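Proton-dependent oligopeptide transporter family protein (Xanthomonas campestris, PDB 6EI3) probably couples the movement of protons to the uptake of peptides across the membrane, as a POT-family member of the major facilitator superfamily. Local coordinates at residues W313-P323 against P393-Y403. Sequence-based numbering, arbitrary orientation.
Sequences WVLQGREMRMP and PMHIAWQILPY. With 78M ((2S)-2,3-dihydroxypropyl(7Z)-pentadec-7-enoate), chain E; 78M ((2S)-2,3-dihydroxypropyl(7Z)-pentadec-7-enoate), chain F; 78M ((2S)-2,3-dihydroxypropyl(7Z)-pentadec-7-enoate), chain K.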
loop_
_atom_site.group_PDB
_atom_site.type_symbol
_atom_site.label_atom_id
_atom_site.label_comp_id
_atom_site.label_asym_id
_atom_site.label_seq_id
_atom_site.Cartn_x
_atom_site.Cartn_y
_atom_site.Cartn_z
ATOM N N TRP A 313 -7.531 -14.171 -3.544
ATOM C CA TRP A 313 -7.529 -15.289 -2.583
ATOM C C TRP A 313 -8.896 -15.517 -1.953
ATOM O O TRP A 313 -9.261 -16.661 -1.679
ATOM C CB TRP A 313 -6.480 -15.101 -1.499
ATOM C CG TRP A 313 -5.052 -15.177 -1.976
ATOM C CD1 TRP A 313 -4.587 -15.037 -3.252
ATOM C CD2 TRP A 313 -3.897 -15.338 -1.142
ATOM N NE1 TRP A 313 -3.214 -15.163 -3.272
ATOM C CE2 TRP A 313 -2.763 -15.325 -1.984
ATOM C CE3 TRP A 313 -3.716 -15.556 0.234
ATOM C CZ2 TRP A 313 -1.463 -15.491 -1.492
ATOM C CZ3 TRP A 313 -2.430 -15.736 0.725
ATOM C CH2 TRP A 313 -1.320 -15.723 -0.135
ATOM N N VAL A 314 -9.647 -14.440 -1.717
ATOM C CA VAL A 314 -11.011 -14.566 -1.164
ATOM C C VAL A 314 -11.889 -15.322 -2.152
ATOM O O VAL A 314 -12.611 -16.246 -1.754
ATOM C CB VAL A 314 -11.636 -13.204 -0.738
ATOM C CG1 VAL A 314 -13.125 -13.350 -0.447
ATOM C CG2 VAL A 314 -10.910 -12.620 0.474
ATOM N N LEU A 315 -11.804 -14.947 -3.446
ATOM C CA LEU A 315 -12.575 -15.566 -4.528
ATOM C C LEU A 315 -12.240 -17.044 -4.650
ATOM O O LEU A 315 -13.117 -17.838 -4.948
ATOM C CB LEU A 315 -12.334 -14.833 -5.855
ATOM C CG LEU A 315 -12.891 -13.407 -5.916
ATOM C CD1 LEU A 315 -12.333 -12.636 -7.110
ATOM C CD2 LEU A 315 -14.453 -13.385 -5.848
ATOM N N GLN A 316 -10.973 -17.413 -4.421
ATOM C CA GLN A 316 -10.550 -18.812 -4.403
ATOM C C GLN A 316 -11.168 -19.490 -3.173
ATOM O O GLN A 316 -11.783 -20.540 -3.306
ATOM C CB GLN A 316 -9.010 -18.945 -4.347
ATOM C CG GLN A 316 -8.566 -20.409 -4.314
ATOM C CD GLN A 316 -7.079 -20.589 -4.196
ATOM O OE1 GLN A 316 -6.482 -20.319 -3.162
ATOM N NE2 GLN A 316 -6.472 -21.137 -5.223
ATOM N N GLY A 317 -10.996 -18.876 -2.002
ATOM C CA GLY A 317 -11.494 -19.390 -0.727
ATOM C C GLY A 317 -12.959 -19.793 -0.734
ATOM O O GLY A 317 -13.328 -20.825 -0.171
ATOM N N ARG A 318 -13.800 -18.996 -1.415
ATOM C CA ARG A 318 -15.252 -19.208 -1.538
ATOM C C ARG A 318 -15.611 -20.553 -2.164
ATOM O O ARG A 318 -16.669 -21.082 -1.862
ATOM C CB ARG A 318 -15.882 -18.080 -2.373
ATOM C CG ARG A 318 -15.951 -16.727 -1.644
ATOM C CD ARG A 318 -16.728 -15.711 -2.475
ATOM N NE ARG A 318 -18.160 -16.035 -2.550
ATOM C CZ ARG A 318 -18.797 -16.393 -3.661
ATOM N NH1 ARG A 318 -18.151 -16.449 -4.821
ATOM N NH2 ARG A 318 -20.091 -16.665 -3.628
ATOM N N GLU A 319 -14.747 -21.091 -3.043
ATOM C CA GLU A 319 -14.976 -22.371 -3.716
ATOM C C GLU A 319 -14.334 -23.553 -2.975
ATOM O O GLU A 319 -14.400 -24.674 -3.451
ATOM C CB GLU A 319 -14.487 -22.309 -5.178
ATOM C CG GLU A 319 -15.072 -21.160 -5.994
ATOM C CD GLU A 319 -16.583 -21.092 -6.121
ATOM O OE1 GLU A 319 -17.213 -22.143 -6.388
ATOM O OE2 GLU A 319 -17.137 -19.977 -5.976
ATOM N N MET A 320 -13.698 -23.302 -1.832
ATOM C CA MET A 320 -13.029 -24.354 -1.066
ATOM C C MET A 320 -13.941 -24.940 0.026
ATOM O O MET A 320 -14.919 -24.301 0.385
ATOM C CB MET A 320 -11.717 -23.804 -0.486
ATOM C CG MET A 320 -10.752 -23.371 -1.578
ATOM S SD MET A 320 -9.245 -22.629 -0.942
ATOM C CE MET A 320 -8.253 -24.142 -0.650
ATOM N N ARG A 321 -13.645 -26.155 0.530
ATOM C CA ARG A 321 -14.472 -26.771 1.587
ATOM C C ARG A 321 -14.227 -26.085 2.927
ATOM O O ARG A 321 -13.097 -25.736 3.259
ATOM C CB ARG A 321 -14.177 -28.271 1.752
ATOM C CG ARG A 321 -14.411 -29.146 0.531
ATOM C CD ARG A 321 -14.434 -30.622 0.928
ATOM N NE ARG A 321 -13.146 -31.112 1.443
ATOM C CZ ARG A 321 -12.889 -31.375 2.723
ATOM N NH1 ARG A 321 -13.825 -31.189 3.650
ATOM N NH2 ARG A 321 -11.694 -31.821 3.089
ATOM N N MET A 322 -15.285 -25.912 3.707
ATOM C CA MET A 322 -15.216 -25.265 5.019
ATOM C C MET A 322 -16.471 -25.604 5.828
ATOM O O MET A 322 -17.489 -25.940 5.218
ATOM C CB MET A 322 -15.079 -23.728 4.852
ATOM C CG MET A 322 -16.339 -23.033 4.341
ATOM S SD MET A 322 -16.021 -21.308 3.931
ATOM C CE MET A 322 -15.176 -21.510 2.417
ATOM N N PRO A 323 -16.457 -25.484 7.178
ATOM C CA PRO A 323 -17.702 -25.736 7.935
ATOM C C PRO A 323 -18.702 -24.602 7.725
ATOM O O PRO A 323 -18.300 -23.472 7.394
ATOM C CB PRO A 323 -17.239 -25.822 9.386
ATOM C CG PRO A 323 -15.934 -25.137 9.435
ATOM C CD PRO A 323 -15.339 -25.108 8.069
ATOM N N PRO A 393 -11.586 -31.970 -4.166
ATOM C CA PRO A 393 -12.126 -31.118 -3.088
ATOM C C PRO A 393 -10.990 -30.596 -2.197
ATOM O O PRO A 393 -10.164 -31.377 -1.717
ATOM C CB PRO A 393 -13.125 -32.030 -2.362
ATOM C CG PRO A 393 -12.670 -33.412 -2.658
ATOM C CD PRO A 393 -11.887 -33.403 -3.942
ATOM N N MET A 394 -10.864 -29.271 -2.091
ATOM C CA MET A 394 -9.779 -28.671 -1.311
ATOM C C MET A 394 -10.326 -27.907 -0.123
ATOM O O MET A 394 -11.143 -27.013 -0.308
ATOM C CB MET A 394 -8.880 -27.789 -2.187
ATOM C CG MET A 394 -8.128 -28.578 -3.268
ATOM S SD MET A 394 -6.888 -29.724 -2.611
ATOM C CE MET A 394 -5.501 -28.616 -2.422
ATOM N N HIS A 395 -9.902 -28.277 1.097
ATOM C CA HIS A 395 -10.357 -27.600 2.309
ATOM C C HIS A 395 -9.678 -26.238 2.339
ATOM O O HIS A 395 -8.518 -26.117 1.933
ATOM C CB HIS A 395 -9.994 -28.419 3.561
ATOM C CG HIS A 395 -10.691 -27.967 4.811
ATOM N ND1 HIS A 395 -10.245 -26.867 5.529
ATOM C CD2 HIS A 395 -11.775 -28.487 5.436
ATOM C CE1 HIS A 395 -11.082 -26.738 6.550
ATOM N NE2 HIS A 395 -12.011 -27.697 6.543
ATOM N N ILE A 396 -10.397 -25.210 2.801
ATOM C CA ILE A 396 -9.860 -23.839 2.869
ATOM C C ILE A 396 -8.571 -23.736 3.736
ATOM O O ILE A 396 -7.777 -22.835 3.505
ATOM C CB ILE A 396 -10.950 -22.826 3.293
ATOM C CG1 ILE A 396 -10.502 -21.371 2.955
ATOM C CG2 ILE A 396 -11.371 -23.015 4.781
ATOM C CD1 ILE A 396 -11.620 -20.373 2.863
ATOM N N ALA A 397 -8.348 -24.676 4.688
ATOM C CA ALA A 397 -7.134 -24.705 5.523
ATOM C C ALA A 397 -5.871 -24.797 4.663
ATOM O O ALA A 397 -4.801 -24.409 5.121
ATOM C CB ALA A 397 -7.190 -25.871 6.514
ATOM N N TRP A 398 -5.987 -25.261 3.402
ATOM C CA TRP A 398 -4.845 -25.280 2.467
ATOM C C TRP A 398 -4.305 -23.867 2.222
ATOM O O TRP A 398 -3.119 -23.727 1.921
ATOM C CB TRP A 398 -5.231 -25.911 1.124
ATOM C CG TRP A 398 -5.014 -27.389 1.067
ATOM C CD1 TRP A 398 -5.970 -28.358 1.070
ATOM C CD2 TRP A 398 -3.752 -28.067 1.042
ATOM N NE1 TRP A 398 -5.385 -29.599 0.983
ATOM C CE2 TRP A 398 -4.023 -29.453 0.980
ATOM C CE3 TRP A 398 -2.410 -27.640 1.097
ATOM C CZ2 TRP A 398 -3.004 -30.418 0.952
ATOM C CZ3 TRP A 398 -1.404 -28.595 1.036
ATOM C CH2 TRP A 398 -1.705 -29.966 0.965
ATOM N N GLN A 399 -5.152 -22.815 2.373
ATOM C CA GLN A 399 -4.674 -21.414 2.194
ATOM C C GLN A 399 -3.683 -20.951 3.292
ATOM O O GLN A 399 -3.033 -19.924 3.098
ATOM C CB GLN A 399 -5.820 -20.402 2.073
ATOM C CG GLN A 399 -6.706 -20.564 0.846
ATOM C CD GLN A 399 -7.569 -19.347 0.617
ATOM O OE1 GLN A 399 -8.102 -18.730 1.561
ATOM N NE2 GLN A 399 -7.788 -19.021 -0.655
ATOM N N ILE A 400 -3.552 -21.707 4.422
ATOM C CA ILE A 400 -2.565 -21.427 5.496
ATOM C C ILE A 400 -1.147 -21.426 4.864
ATOM O O ILE A 400 -0.343 -20.561 5.205
ATOM C CB ILE A 400 -2.638 -22.478 6.666
ATOM C CG1 ILE A 400 -3.951 -22.352 7.485
ATOM C CG2 ILE A 400 -1.400 -22.372 7.609
ATOM C CD1 ILE A 400 -4.263 -23.575 8.453
ATOM N N LEU A 401 -0.850 -22.409 3.968
ATOM C CA LEU A 401 0.451 -22.518 3.277
ATOM C C LEU A 401 0.801 -21.214 2.525
ATOM O O LEU A 401 1.769 -20.578 2.933
ATOM C CB LEU A 401 0.541 -23.762 2.379
ATOM C CG LEU A 401 1.816 -23.937 1.531
ATOM C CD1 LEU A 401 3.067 -24.125 2.408
ATOM C CD2 LEU A 401 1.665 -25.124 0.592
ATOM N N PRO A 402 0.016 -20.715 1.538
ATOM C CA PRO A 402 0.383 -19.419 0.930
ATOM C C PRO A 402 0.287 -18.231 1.892
ATOM O O PRO A 402 1.044 -17.297 1.709
ATOM C CB PRO A 402 -0.566 -19.293 -0.270
ATOM C CG PRO A 402 -1.729 -20.195 0.041
ATOM C CD PRO A 402 -1.141 -21.328 0.837
ATOM N N TYR A 403 -0.576 -18.264 2.937
ATOM C CA TYR A 403 -0.585 -17.157 3.904
ATOM C C TYR A 403 0.765 -17.087 4.636
ATOM O O TYR A 403 1.312 -15.999 4.798
ATOM C CB TYR A 403 -1.737 -17.272 4.931
ATOM C CG TYR A 403 -2.908 -16.387 4.563
ATOM C CD1 TYR A 403 -2.868 -15.014 4.800
ATOM C CD2 TYR A 403 -3.991 -16.893 3.851
ATOM C CE1 TYR A 403 -3.885 -14.175 4.360
ATOM C CE2 TYR A 403 -5.041 -16.070 3.450
ATOM C CZ TYR A 403 -4.982 -14.712 3.706
ATOM O OH TYR A 403 -5.995 -13.900 3.286
HETATM O O21 78M E . -8.395 -31.757 5.285
HETATM C C20 78M E . -7.328 -31.381 4.422
HETATM C C18 78M E . -6.211 -30.705 5.185
HETATM O O19 78M E . -6.736 -29.612 5.941
HETATM C C17 78M E . -5.124 -30.193 4.272
HETATM O O2 78M E . -3.990 -29.758 5.062
HETATM C C1 78M E . -3.832 -28.447 5.282
HETATM O O1 78M E . -4.709 -27.639 5.163
HETATM C C2 78M E . -2.419 -28.119 5.675
HETATM C C3 78M E . -1.899 -26.847 5.009
HETATM C C4 78M E . -0.393 -26.651 5.112
HETATM C C5 78M E . 0.094 -25.965 6.385
HETATM C C6 78M E . 1.515 -25.414 6.278
HETATM C C7 78M E . 2.071 -24.939 7.581
HETATM C C8 78M E . 2.570 -23.743 7.832
HETATM C C9 78M E . 3.141 -23.271 9.141
HETATM C C10 78M E . 2.125 -22.596 10.079
HETATM C C11 78M E . 1.250 -23.547 10.901
HETATM C C12 78M E . 1.857 -24.024 12.217
HETATM C C13 78M E . 0.868 -24.746 13.123
HETATM C C15 78M E . 0.366 -25.716 15.412
HETATM C C14 78M E . 1.411 -25.104 14.500
HETATM O O21 78M F . -5.135 -33.077 -3.280
HETATM C C20 78M F . -4.336 -32.097 -3.929
HETATM C C18 78M F . -2.904 -32.177 -3.452
HETATM O O19 78M F . -2.824 -31.891 -2.054
HETATM C C17 78M F . -1.958 -31.309 -4.254
HETATM O O2 78M F . -2.076 -29.923 -3.846
HETATM C C1 78M F . -1.118 -29.420 -3.057
HETATM O O1 78M F . -0.342 -30.095 -2.428
HETATM C C2 78M F . -1.126 -27.918 -3.073
HETATM C C3 78M F . -0.106 -27.286 -2.130
HETATM C C4 78M F . 0.903 -26.394 -2.833
HETATM C C5 78M F . 2.250 -27.036 -3.124
HETATM C C6 78M F . 3.167 -26.162 -3.982
HETATM C C7 78M F . 4.434 -25.762 -3.296
HETATM C C8 78M F . 4.619 -24.691 -2.543
HETATM C C9 78M F . 5.888 -24.286 -1.853
HETATM C C10 78M F . 6.314 -25.238 -0.729
HETATM C C11 78M F . 7.795 -25.172 -0.378
HETATM C C12 78M F . 8.173 -24.084 0.616
HETATM C C13 78M F . 9.668 -23.837 0.711
HETATM C C15 78M F . 11.556 -22.595 1.829
HETATM C C14 78M F . 10.064 -22.833 1.778
HETATM O O21 78M K . -8.843 -29.967 7.636
HETATM C C20 78M K . -9.328 -30.102 8.963
HETATM C C18 78M K . -9.499 -28.750 9.613
HETATM O O19 78M K . -8.245 -28.055 9.647
HETATM C C17 78M K . -10.089 -28.838 11.003
HETATM O O2 78M K . -10.465 -27.470 11.293
HETATM C C1 78M K . -11.751 -27.191 11.549
HETATM O O1 78M K . -12.595 -28.019 11.772
HETATM C C2 78M K . -12.006 -25.715 11.477
HETATM C C3 78M K . -12.131 -25.242 10.040
HETATM C C4 78M K . -12.098 -23.732 9.904
HETATM C C5 78M K . -11.544 -23.253 8.568
HETATM C C6 78M K . -10.025 -23.404 8.407
HETATM C C7 78M K . -9.292 -22.469 9.309
HETATM C C8 78M K . -8.039 -22.084 9.217
HETATM C C9 78M K . -7.363 -21.128 10.147
HETATM C C10 78M K . -7.625 -19.667 9.756
HETATM C C11 78M K . -8.803 -18.985 10.451
HETATM C C12 78M K . -8.511 -18.428 11.839
HETATM C C13 78M K . -7.499 -17.291 11.866
HETATM C C15 78M K . -6.027 -15.797 13.250
HETATM C C14 78M K . -7.028 -16.922 13.259
HETATM O O HOH W 1 -12.851 -27.358 -3.278
#
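Arg321 and His395 face each other across a single beta bridge, their CA atoms 4.3 Å apart. Arg321 N donates to Met394 O, and Arg321 O takes the N-H of Ile396 at 2.8 Å. A water accepts from Met394 N and probably donates to Glu319 O. On one side the chain leaves helix 312-317 through a type I turn from Gly317 to Met320; on the other it runs on from the bridge into the 3-10 segment 396-399 and the helix beyond.

Gln399 points at the other segment. Its NE2 gives one N-H to Trp313 O (3.0 Å) and the other to Gln316 OE1 (3.1 Å), both nearly in its own amide plane, so the amide's rotation is fixed. Trp313 O also keeps its helical bond from Gly317 N, which comes from the opposite face of the carbonyl. Met320 lies between the bridge and the Gln399 amide: SD is 3.7 Å from Gln399 CG, and the bend at chi3 (85°) turns CE toward Trp398 CB. At Tyr403 the Trp313 edge meets the phenol face in a T-shaped stack, planes at 87° and centroids 4.9 Å apart, while Trp313 CH2 rests on Pro402 CB.

Arg321 lies alongside Pro393, CD 3.8 Å from Pro393 CB, its guanidinium 73° from the imidazole plane with His395 CB over one face. The His395 ring is sandwiched between Arg321 O and O21 of a monoacylglycerol, and two lipids line opposite faces of Trp398.

The bridge thus ties the turn after helix 312-317 to the start of helix 400-424 in this major facilitator fold. Helix 363-389 packs against both: Val381 touches Trp313 and Pro402, and Gln316 NE2 bonds Val381 O and Gln385 OE1, while Tyr403 packs on helix 334-357.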